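Local coordinates for protein dihydroorotase (Saccharomyces cerevisiae, PDB 7CA0) that catalyses the reversible, zinc-dependent ring closure of N-carbamoyl-L-aspartate to (S)-dihydroorotate, the third step of de novo pyrimidine synthesis, at residues N135-K140 with C229-K234; G223-F228 with E271-G276; F255-A260 with V277-F282. All coordinates share one frame; numbering follows the deposited sequence.

Interaction 1. Residues N135-K140 with C229-K234. With ZN (zinc ion), chain F.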
loop_
_atom_site.group_PDB
_atom_site.type_symbol
_atom_site.label_atom_id
_atom_site.label_comp_id
_atom_site.label_asym_id
_atom_site.label_seq_id
_atom_site.Cartn_x
_atom_site.Cartn_y
_atom_site.Cartn_z
ATOM N N ASN A 135 0.950 -21.064 17.005
ATOM C CA ASN A 135 1.197 -20.272 15.808
ATOM C C ASN A 135 0.701 -18.859 16.061
ATOM O O ASN A 135 -0.419 -18.677 16.543
ATOM C CB ASN A 135 0.506 -20.875 14.586
ATOM C CG ASN A 135 0.731 -22.371 14.467
ATOM O OD1 ASN A 135 -0.036 -23.171 15.008
ATOM N ND2 ASN A 135 1.775 -22.759 13.738
ATOM N N LEU A 136 1.553 -17.872 15.777
ATOM C CA LEU A 136 1.262 -16.465 16.024
ATOM C C LEU A 136 1.240 -15.681 14.718
ATOM O O LEU A 136 2.231 -15.677 13.984
ATOM C CB LEU A 136 2.307 -15.862 16.963
ATOM C CG LEU A 136 2.481 -16.483 18.343
ATOM C CD1 LEU A 136 3.617 -15.755 19.083
ATOM C CD2 LEU A 136 1.153 -16.459 19.133
ATOM N N HIS A 137 0.130 -14.996 14.443
ATOM C CA HIS A 137 0.138 -13.885 13.487
ATOM C C HIS A 137 0.651 -12.671 14.242
ATOM O O HIS A 137 -0.102 -11.989 14.940
ATOM C CB HIS A 137 -1.242 -13.647 12.879
ATOM C CG HIS A 137 -1.270 -12.572 11.836
ATOM N ND1 HIS A 137 -1.681 -12.799 10.533
ATOM C CD2 HIS A 137 -0.953 -11.255 11.907
ATOM C CE1 HIS A 137 -1.614 -11.666 9.851
ATOM N NE2 HIS A 137 -1.175 -10.714 10.662
ATOM N N GLY A 138 1.951 -12.419 14.126
ATOM C CA GLY A 138 2.595 -11.421 14.957
ATOM C C GLY A 138 2.412 -9.987 14.500
ATOM O O GLY A 138 3.349 -9.386 13.966
ATOM N N GLU A 139 1.218 -9.427 14.689
ATOM C CA GLU A 139 0.963 -8.025 14.381
ATOM C C GLU A 139 0.065 -7.401 15.445
ATOM O O GLU A 139 -1.019 -7.916 15.726
ATOM C CB GLU A 139 0.309 -7.885 13.002
ATOM C CG GLU A 139 1.263 -8.011 11.825
ATOM C CD GLU A 139 0.626 -7.539 10.557
ATOM O OE1 GLU A 139 -0.207 -8.295 10.003
ATOM O OE2 GLU A 139 0.925 -6.406 10.127
ATOM N N LYS A 140 0.493 -6.282 16.011
ATOM C CA LYS A 140 -0.445 -5.592 16.887
ATOM C C LYS A 140 -1.471 -4.813 16.067
ATOM O O LYS A 140 -1.129 -4.229 15.033
ATOM C CB LYS A 140 0.284 -4.656 17.831
ATOM C CG LYS A 140 0.699 -5.322 19.129
ATOM C CD LYS A 140 1.792 -4.511 19.772
ATOM C CE LYS A 140 1.666 -4.446 21.269
ATOM N NZ LYS A 140 1.648 -5.800 21.865
ATOM N N CYS A 229 -1.334 -8.355 1.196
ATOM C CA CYS A 229 -1.521 -9.394 2.200
ATOM C C CYS A 229 -1.126 -8.866 3.569
ATOM O O CYS A 229 -0.622 -7.747 3.705
ATOM C CB CYS A 229 -0.725 -10.646 1.854
ATOM S SG CYS A 229 1.052 -10.407 1.916
ATOM N N LYS A 230 -1.368 -9.689 4.590
ATOM C CA LYS A 230 -0.920 -9.377 5.935
ATOM C C LYS A 230 0.060 -10.437 6.420
ATOM O O LYS A 230 -0.173 -11.632 6.202
ATOM C CB LYS A 230 -2.114 -9.269 6.900
ATOM C CG LYS A 230 -3.075 -8.148 6.551
ATOM C CD LYS A 230 -2.346 -6.802 6.497
ATOM C CE LYS A 230 -2.240 -6.185 7.882
ATOM N NZ LYS A 230 -3.483 -5.415 8.241
ATOM N N PRO A 231 1.190 -10.050 7.040
ATOM C CA PRO A 231 1.669 -8.673 7.127
ATOM C C PRO A 231 2.076 -8.193 5.737
ATOM O O PRO A 231 2.444 -9.022 4.908
ATOM C CB PRO A 231 2.871 -8.770 8.068
ATOM C CG PRO A 231 2.796 -10.109 8.666
ATOM C CD PRO A 231 2.093 -10.976 7.723
ATOM N N VAL A 232 1.938 -6.893 5.473
ATOM C CA VAL A 232 2.232 -6.366 4.152
ATOM C C VAL A 232 3.688 -6.618 3.801
ATOM O O VAL A 232 4.564 -6.682 4.674
ATOM C CB VAL A 232 1.897 -4.868 4.082
ATOM C CG1 VAL A 232 0.428 -4.644 4.405
ATOM C CG2 VAL A 232 2.807 -4.059 5.005
ATOM N N ALA A 233 3.946 -6.833 2.519
ATOM C CA ALA A 233 5.325 -6.772 2.068
ATOM C C ALA A 233 5.877 -5.368 2.307
ATOM O O ALA A 233 5.241 -4.365 1.963
ATOM C CB ALA A 233 5.409 -7.139 0.594
ATOM N N LYS A 234 7.071 -5.306 2.888
ATOM C CA LYS A 234 7.726 -4.122 3.409
ATOM C C LYS A 234 8.815 -3.633 2.459
ATOM O O LYS A 234 8.629 -3.668 1.234
ATOM C CB LYS A 234 8.196 -4.399 4.831
ATOM C CG LYS A 234 6.993 -4.477 5.771
ATOM C CD LYS A 234 7.369 -4.902 7.164
ATOM C CE LYS A 234 6.140 -4.886 8.093
ATOM N NZ LYS A 234 5.190 -6.006 7.805
HETATM ZN ZN ZN F . -1.611 -14.398 9.051
HETATM O O HOH W 1 3.492 -5.337 10.091
#
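H137 and E139 reach K230 and P231 through their first torsions. In H137, CG lies opposite the backbone N (chi1 -177°), and this brings the far end of the ring close to K230. In E139 it is the carbonyl carbon that CG stands away from (chi1 -78°), and the extended chain beyond it sets the carboxylate beside P231. P231, after a cis peptide bond, lays its CA and CB against that group. There E139 CD is 3.6 Å from P231 CB, and E139 OE1 is 3.5 Å from P231 CA. K230 meets both partners with its aliphatic chain. Its CB sits at the edge of the imidazole, 3.8 Å from H137 CE1. Further out, K230 CE passes 3.6 Å from E139 OE1, and the bent chain then takes NZ to a hydrogen bond with V104 O.

This is the catalytic end of a TIM-barrel amidohydrolase, where zinc ligands follow the barrel strands. N135 and L136 belong to one such strand. H137 ND1 binds a zinc ion at 2.2 Å, and H180 is a second ligand of that ion. On the other side of the ring, H137 NE2 donates to E139 OE1 over 2.7 Å, fairly straight at 160° and onto the anti lone pair. Metal and carboxylate together fix the rotation of the imidazole. With an alanine in place of E139, H137 NE2 would probably lose its acceptor, and a gap would open against P231. E139 OE2 accepts from a water at 2.8 Å. The same water accepts from K234 NZ at 2.9 Å, and that ammonium also donates to V232 O and T182 OG1.

Interaction 2. Residues G223-F228 with E271-G276. With FOT (5-fluoro-2,6-dioxo-1,2,3,6-tetrahydropyrimidine-4-carboxylic acid), chain G.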
loop_
_atom_site.group_PDB
_atom_site.type_symbol
_atom_site.label_atom_id
_atom_site.label_comp_id
_atom_site.label_asym_id
_atom_site.label_seq_id
_atom_site.Cartn_x
_atom_site.Cartn_y
_atom_site.Cartn_z
ATOM N N GLY A 223 -0.379 -0.563 -5.802
ATOM C CA GLY A 223 -1.431 -0.475 -6.803
ATOM C C GLY A 223 -1.987 -1.806 -7.264
ATOM O O GLY A 223 -2.751 -1.841 -8.241
ATOM N N ASN A 224 -1.629 -2.911 -6.609
ATOM C CA ASN A 224 -1.971 -4.251 -7.070
ATOM C C ASN A 224 -2.537 -5.050 -5.907
ATOM O O ASN A 224 -1.806 -5.783 -5.222
ATOM C CB ASN A 224 -0.752 -4.926 -7.686
ATOM C CG ASN A 224 -0.180 -4.113 -8.822
ATOM O OD1 ASN A 224 -0.913 -3.666 -9.706
ATOM N ND2 ASN A 224 1.117 -3.886 -8.794
ATOM N N PRO A 225 -3.846 -4.932 -5.665
ATOM C CA PRO A 225 -4.489 -5.697 -4.584
ATOM C C PRO A 225 -4.211 -7.200 -4.592
ATOM O O PRO A 225 -4.164 -7.798 -3.510
ATOM C CB PRO A 225 -5.971 -5.396 -4.818
ATOM C CG PRO A 225 -5.952 -4.018 -5.393
ATOM C CD PRO A 225 -4.781 -3.999 -6.313
ATOM N N VAL A 226 -3.936 -7.784 -5.750
ATOM C CA VAL A 226 -3.630 -9.241 -5.800
ATOM C C VAL A 226 -2.423 -9.522 -4.913
ATOM O O VAL A 226 -2.329 -10.621 -4.415
ATOM C CB VAL A 226 -3.341 -9.715 -7.230
ATOM C CG1 VAL A 226 -4.587 -10.220 -7.912
ATOM C CG2 VAL A 226 -2.665 -8.649 -8.064
ATOM N N ASN A 227 -1.552 -8.537 -4.740
ATOM C CA ASN A 227 -0.350 -8.718 -3.935
ATOM C C ASN A 227 -0.501 -8.171 -2.523
ATOM O O ASN A 227 0.439 -8.285 -1.731
ATOM C CB ASN A 227 0.846 -8.042 -4.615
ATOM C CG ASN A 227 1.269 -8.748 -5.903
ATOM O OD1 ASN A 227 1.053 -9.949 -6.060
ATOM N ND2 ASN A 227 1.904 -8.014 -6.808
ATOM N N PHE A 228 -1.665 -7.618 -2.180
ATOM C CA PHE A 228 -1.899 -7.129 -0.825
ATOM C C PHE A 228 -2.100 -8.312 0.105
ATOM O O PHE A 228 -2.956 -9.167 -0.148
ATOM C CB PHE A 228 -3.130 -6.214 -0.789
ATOM C CG PHE A 228 -3.489 -5.728 0.602
ATOM C CD1 PHE A 228 -2.556 -5.057 1.393
ATOM C CD2 PHE A 228 -4.752 -5.965 1.130
ATOM C CE1 PHE A 228 -2.895 -4.626 2.684
ATOM C CE2 PHE A 228 -5.094 -5.531 2.415
ATOM C CZ PHE A 228 -4.167 -4.870 3.193
ATOM N N GLU A 271 -12.509 -0.615 -1.860
ATOM C CA GLU A 271 -12.208 -0.551 -0.432
ATOM C C GLU A 271 -12.443 -1.923 0.178
ATOM O O GLU A 271 -13.252 -2.707 -0.319
ATOM C CB GLU A 271 -13.046 0.493 0.300
ATOM C CG GLU A 271 -14.512 0.194 0.309
ATOM C CD GLU A 271 -15.326 1.374 0.803
ATOM O OE1 GLU A 271 -14.743 2.223 1.506
ATOM O OE2 GLU A 271 -16.534 1.457 0.471
ATOM N N GLY A 272 -11.749 -2.191 1.278
ATOM C CA GLY A 272 -11.893 -3.485 1.917
ATOM C C GLY A 272 -11.406 -4.641 1.064
ATOM O O GLY A 272 -12.023 -5.714 1.072
ATOM N N VAL A 273 -10.317 -4.440 0.309
ATOM C CA VAL A 273 -9.692 -5.535 -0.427
ATOM C C VAL A 273 -9.324 -6.643 0.541
ATOM O O VAL A 273 -8.659 -6.402 1.557
ATOM C CB VAL A 273 -8.441 -5.046 -1.170
ATOM C CG1 VAL A 273 -7.600 -6.227 -1.560
ATOM C CG2 VAL A 273 -8.809 -4.184 -2.408
ATOM N N CYS A 274 -9.735 -7.871 0.229
ATOM C CA CYS A 274 -9.350 -8.989 1.075
ATOM C C CYS A 274 -7.845 -9.182 1.000
ATOM O O CYS A 274 -7.276 -9.193 -0.082
ATOM C CB CYS A 274 -10.065 -10.256 0.634
ATOM S SG CYS A 274 -11.809 -10.172 0.854
ATOM N N ALA A 275 -7.203 -9.188 2.151
ATOM C CA ALA A 275 -5.748 -9.373 2.159
ATOM C C ALA A 275 -5.490 -10.791 1.718
ATOM O O ALA A 275 -6.404 -11.513 1.786
ATOM C CB ALA A 275 -5.262 -9.201 3.563
ATOM N N GLY A 276 -4.407 -11.071 1.020
ATOM C CA GLY A 276 -4.037 -12.477 0.823
ATOM C C GLY A 276 -3.583 -12.825 -0.583
ATOM O O GLY A 276 -4.164 -12.359 -1.576
HETATM C C2 FOT G . -6.706 -15.819 5.391
HETATM C C6 FOT G . -6.292 -14.135 3.965
HETATM C C5 FOT G . -5.125 -13.812 4.672
HETATM O O2 FOT G . -7.430 -16.691 5.672
HETATM N N3 FOT G . -5.588 -15.602 6.158
HETATM N N1 FOT G . -7.074 -15.112 4.307
HETATM O O6 FOT G . -6.697 -13.591 2.998
HETATM F F5 FOT G . -4.282 -12.799 4.319
HETATM C C4 FOT G . -4.769 -14.619 5.850
HETATM C C41 FOT G . -3.505 -14.327 6.690
HETATM O O42 FOT G . -3.413 -14.673 7.886
HETATM O O41 FOT G . -2.510 -13.729 6.222
#
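F228, V273 and P225 carry this contact between two active-site loops of the TIM barrel. One loop follows helix 218-221 and contains a short 3-10 segment, 225-227. The other follows strand 253-255.

F228 has the largest buried area of the three. A chi1 of 177° turns its ring back beside its own carbonyl carbon, along the 271-276 segment. The ring meets that segment along its CD2-CE2 side. At the ring edge, near the ring plane, F228 CE2 is 3.8 Å from V273 O. F228 CE2 is also 3.8 Å from A275 CB, and F228 CD2 is 3.9 Å from V273 CG1.

V273 points its side chain into the corner between F228 and P225. Its CG1 touches both residues, with P225 CB at 3.7 Å. Its CG2 also lies against the P225 ring, and the two side chains cross at about a right angle. P225 begins the 3-10 segment, and its carbonyl O accepts from F228 N, which ties the proline to the phenylalanine. The second subunit packs here as well. N224 OD1 bonds to G272 N of the second subunit, and the reverse bond is also made.

The backbones are joined beyond the apolar patch. G276 N donates to F228 O over 2.7 Å, nearly straight at 175°, in the carbonyl plane and onto a lone pair. G276 also lines the ligand site. A side-chain carbon there would run into O6 of the bound 5-fluoroorotate, whereas G276 CA lies 3.5 Å from its fluorine F5.

Interaction 3. Residues F255-A260 with V277-F282. With ZN (zinc ion), chain E; FOT (5-fluoro-2,6-dioxo-1,2,3,6-tetrahydropyrimidine-4-carboxylic acid), chain G.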
loop_
_atom_site.group_PDB
_atom_site.type_symbol
_atom_site.label_atom_id
_atom_site.label_comp_id
_atom_site.label_asym_id
_atom_site.label_seq_id
_atom_site.Cartn_x
_atom_site.Cartn_y
_atom_site.Cartn_z
ATOM N N PHE A 255 9.493 -23.168 5.386
ATOM C CA PHE A 255 8.471 -22.691 4.463
ATOM C C PHE A 255 7.060 -22.817 5.024
ATOM O O PHE A 255 6.645 -23.903 5.443
ATOM C CB PHE A 255 8.555 -23.492 3.170
ATOM C CG PHE A 255 7.518 -23.116 2.140
ATOM C CD1 PHE A 255 7.349 -21.806 1.744
ATOM C CD2 PHE A 255 6.727 -24.087 1.558
ATOM C CE1 PHE A 255 6.414 -21.470 0.786
ATOM C CE2 PHE A 255 5.780 -23.758 0.607
ATOM C CZ PHE A 255 5.627 -22.442 0.219
ATOM N N GLY A 256 6.307 -21.709 4.987
ATOM C CA GLY A 256 4.869 -21.718 5.178
ATOM C C GLY A 256 4.275 -20.749 4.181
ATOM O O GLY A 256 4.538 -19.548 4.266
ATOM N N SER A 257 3.480 -21.232 3.228
ATOM C CA SER A 257 3.102 -20.373 2.104
ATOM C C SER A 257 2.178 -19.232 2.528
ATOM O O SER A 257 2.239 -18.148 1.944
ATOM C CB SER A 257 2.432 -21.197 1.007
ATOM O OG SER A 257 1.156 -21.646 1.441
ATOM N N ASP A 258 1.311 -19.460 3.514
ATOM C CA ASP A 258 0.167 -18.590 3.750
ATOM C C ASP A 258 -0.617 -18.387 2.463
ATOM O O ASP A 258 -1.188 -17.316 2.205
ATOM C CB ASP A 258 0.601 -17.251 4.340
ATOM C CG ASP A 258 -0.563 -16.400 4.771
ATOM O OD1 ASP A 258 -1.611 -16.982 5.157
ATOM O OD2 ASP A 258 -0.440 -15.150 4.691
ATOM N N SER A 259 -0.677 -19.437 1.649
ATOM C CA SER A 259 -1.558 -19.378 0.496
ATOM C C SER A 259 -2.972 -19.154 1.002
ATOM O O SER A 259 -3.480 -19.950 1.799
ATOM C CB SER A 259 -1.463 -20.655 -0.333
ATOM O OG SER A 259 -2.346 -20.613 -1.444
ATOM N N ALA A 260 -3.575 -18.046 0.566
ATOM C CA ALA A 260 -4.842 -17.519 1.072
ATOM C C ALA A 260 -5.760 -17.220 -0.109
ATOM O O ALA A 260 -5.708 -16.122 -0.681
ATOM C CB ALA A 260 -4.619 -16.256 1.897
ATOM N N VAL A 277 -2.542 -13.654 -0.665
ATOM C CA VAL A 277 -1.921 -14.063 -1.923
ATOM C C VAL A 277 -2.099 -15.560 -2.064
ATOM O O VAL A 277 -1.842 -16.298 -1.113
ATOM C CB VAL A 277 -0.419 -13.703 -1.946
ATOM C CG1 VAL A 277 0.217 -14.134 -3.239
ATOM C CG2 VAL A 277 -0.172 -12.215 -1.688
ATOM N N TYR A 278 -2.539 -16.004 -3.236
ATOM C CA TYR A 278 -2.743 -17.429 -3.495
ATOM C C TYR A 278 -1.511 -17.991 -4.184
ATOM O O TYR A 278 -1.232 -17.643 -5.332
ATOM C CB TYR A 278 -3.981 -17.677 -4.347
ATOM C CG TYR A 278 -4.114 -19.123 -4.770
ATOM C CD1 TYR A 278 -4.482 -20.097 -3.857
ATOM C CD2 TYR A 278 -3.896 -19.508 -6.083
ATOM C CE1 TYR A 278 -4.612 -21.419 -4.231
ATOM C CE2 TYR A 278 -4.018 -20.825 -6.463
ATOM C CZ TYR A 278 -4.374 -21.776 -5.535
ATOM O OH TYR A 278 -4.494 -23.086 -5.922
ATOM N N SER A 279 -0.760 -18.838 -3.467
ATOM C CA SER A 279 0.464 -19.450 -3.977
ATOM C C SER A 279 0.422 -20.976 -4.031
ATOM O O SER A 279 1.436 -21.590 -4.389
ATOM C CB SER A 279 1.663 -19.014 -3.117
ATOM O OG SER A 279 1.489 -19.437 -1.763
ATOM N N GLN A 280 -0.697 -21.614 -3.661
ATOM C CA GLN A 280 -0.686 -23.064 -3.443
ATOM C C GLN A 280 -0.369 -23.839 -4.712
ATOM O O GLN A 280 0.363 -24.832 -4.674
ATOM C CB GLN A 280 -2.032 -23.545 -2.912
ATOM C CG GLN A 280 -1.909 -24.807 -2.084
ATOM C CD GLN A 280 -1.369 -24.501 -0.704
ATOM O OE1 GLN A 280 -2.067 -23.882 0.108
ATOM N NE2 GLN A 280 -0.116 -24.891 -0.435
ATOM N N SER A 281 -0.913 -23.398 -5.844
ATOM C CA SER A 281 -0.838 -24.165 -7.075
ATOM C C SER A 281 0.588 -24.360 -7.558
ATOM O O SER A 281 0.855 -25.313 -8.296
ATOM C CB SER A 281 -1.654 -23.453 -8.145
ATOM O OG SER A 281 -3.022 -23.719 -7.916
ATOM N N PHE A 282 1.508 -23.484 -7.167
ATOM C CA PHE A 282 2.882 -23.569 -7.631
ATOM C C PHE A 282 3.841 -23.321 -6.477
ATOM O O PHE A 282 4.949 -22.804 -6.675
ATOM C CB PHE A 282 3.121 -22.582 -8.780
ATOM C CG PHE A 282 2.165 -22.766 -9.949
ATOM C CD1 PHE A 282 2.407 -23.731 -10.917
ATOM C CD2 PHE A 282 1.021 -21.979 -10.070
ATOM C CE1 PHE A 282 1.531 -23.911 -11.987
ATOM C CE2 PHE A 282 0.144 -22.149 -11.140
ATOM C CZ PHE A 282 0.401 -23.121 -12.099
HETATM ZN ZN ZN E . -2.535 -17.266 7.043
HETATM C C2 FOT G . -6.706 -15.819 5.391
HETATM C C6 FOT G . -6.292 -14.135 3.965
HETATM C C5 FOT G . -5.125 -13.812 4.672
HETATM O O2 FOT G . -7.430 -16.691 5.672
HETATM N N3 FOT G . -5.588 -15.602 6.158
HETATM N N1 FOT G . -7.074 -15.112 4.307
HETATM O O6 FOT G . -6.697 -13.591 2.998
HETATM F F5 FOT G . -4.282 -12.799 4.319
HETATM C C4 FOT G . -4.769 -14.619 5.850
HETATM C C41 FOT G . -3.505 -14.327 6.690
HETATM O O42 FOT G . -3.413 -14.673 7.886
HETATM O O41 FOT G . -2.510 -13.729 6.222
HETATM O O HOH W 2 -1.416 -14.332 1.630
HETATM O O HOH W 3 -4.195 -22.163 -0.808
#
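S259 and A260 bind the backbone of V277-Q280 in the loop that follows strand 253-255 of the TIM barrel. S257 and S259 form an ST turn there, with S259 N donating to S257 OG.

Hydrogen bonds carry most of the contact. The S259 hydroxyl, trans to its own N (chi1 179°), faces two amides. S259 OG accepts from S279 N at 3.1 Å and, weakly, from Q280 N at 2.9 Å. A260 N donates to V277 O over 3.0 Å at 161°, approaching from above the carbonyl plane. The same oxygen takes a CH contact from S259 CA. A water links V277 N to D258 O.

Close packing fills the rest. S257 CB lies 3.4 Å from S279 OG. The bent side chain of Q280 brings OE1 3.3 Å from S259 CB, while its NE2 bonds to D12. S259 OG also lies 3.3 Å from Y278 CD1.

Metal and ligand contacts occupy the active-site side. A260 CB lies 3.4 Å from C6 of the bound 5-fluoroorotate. D258 joins H14 and H16 on one zinc ion, its OD1 2.1 Å from the metal.

In the fold
All three contacts are largely buried at the active-site end of the barrel. Interaction 3 is deepest, its centre about 8 Å from that of the chain. Interaction 2 is farthest out, at about 18 Å, and meets the second subunit. Interactions 1 and 2 share the loop after helix 218-221; interactions 2 and 3 share the one after strand 253-255. V277 CG2 of interaction 3 touches both C229 of interaction 1 and V226 of interaction 2. Their chemistry differs. Interaction 1 sets a zinc-bound histidine and its carboxylate against aliphatic carbons. Interaction 2 is mainly apolar, with one backbone bond. Interaction 3 is mostly polar, built on serine and backbone groups.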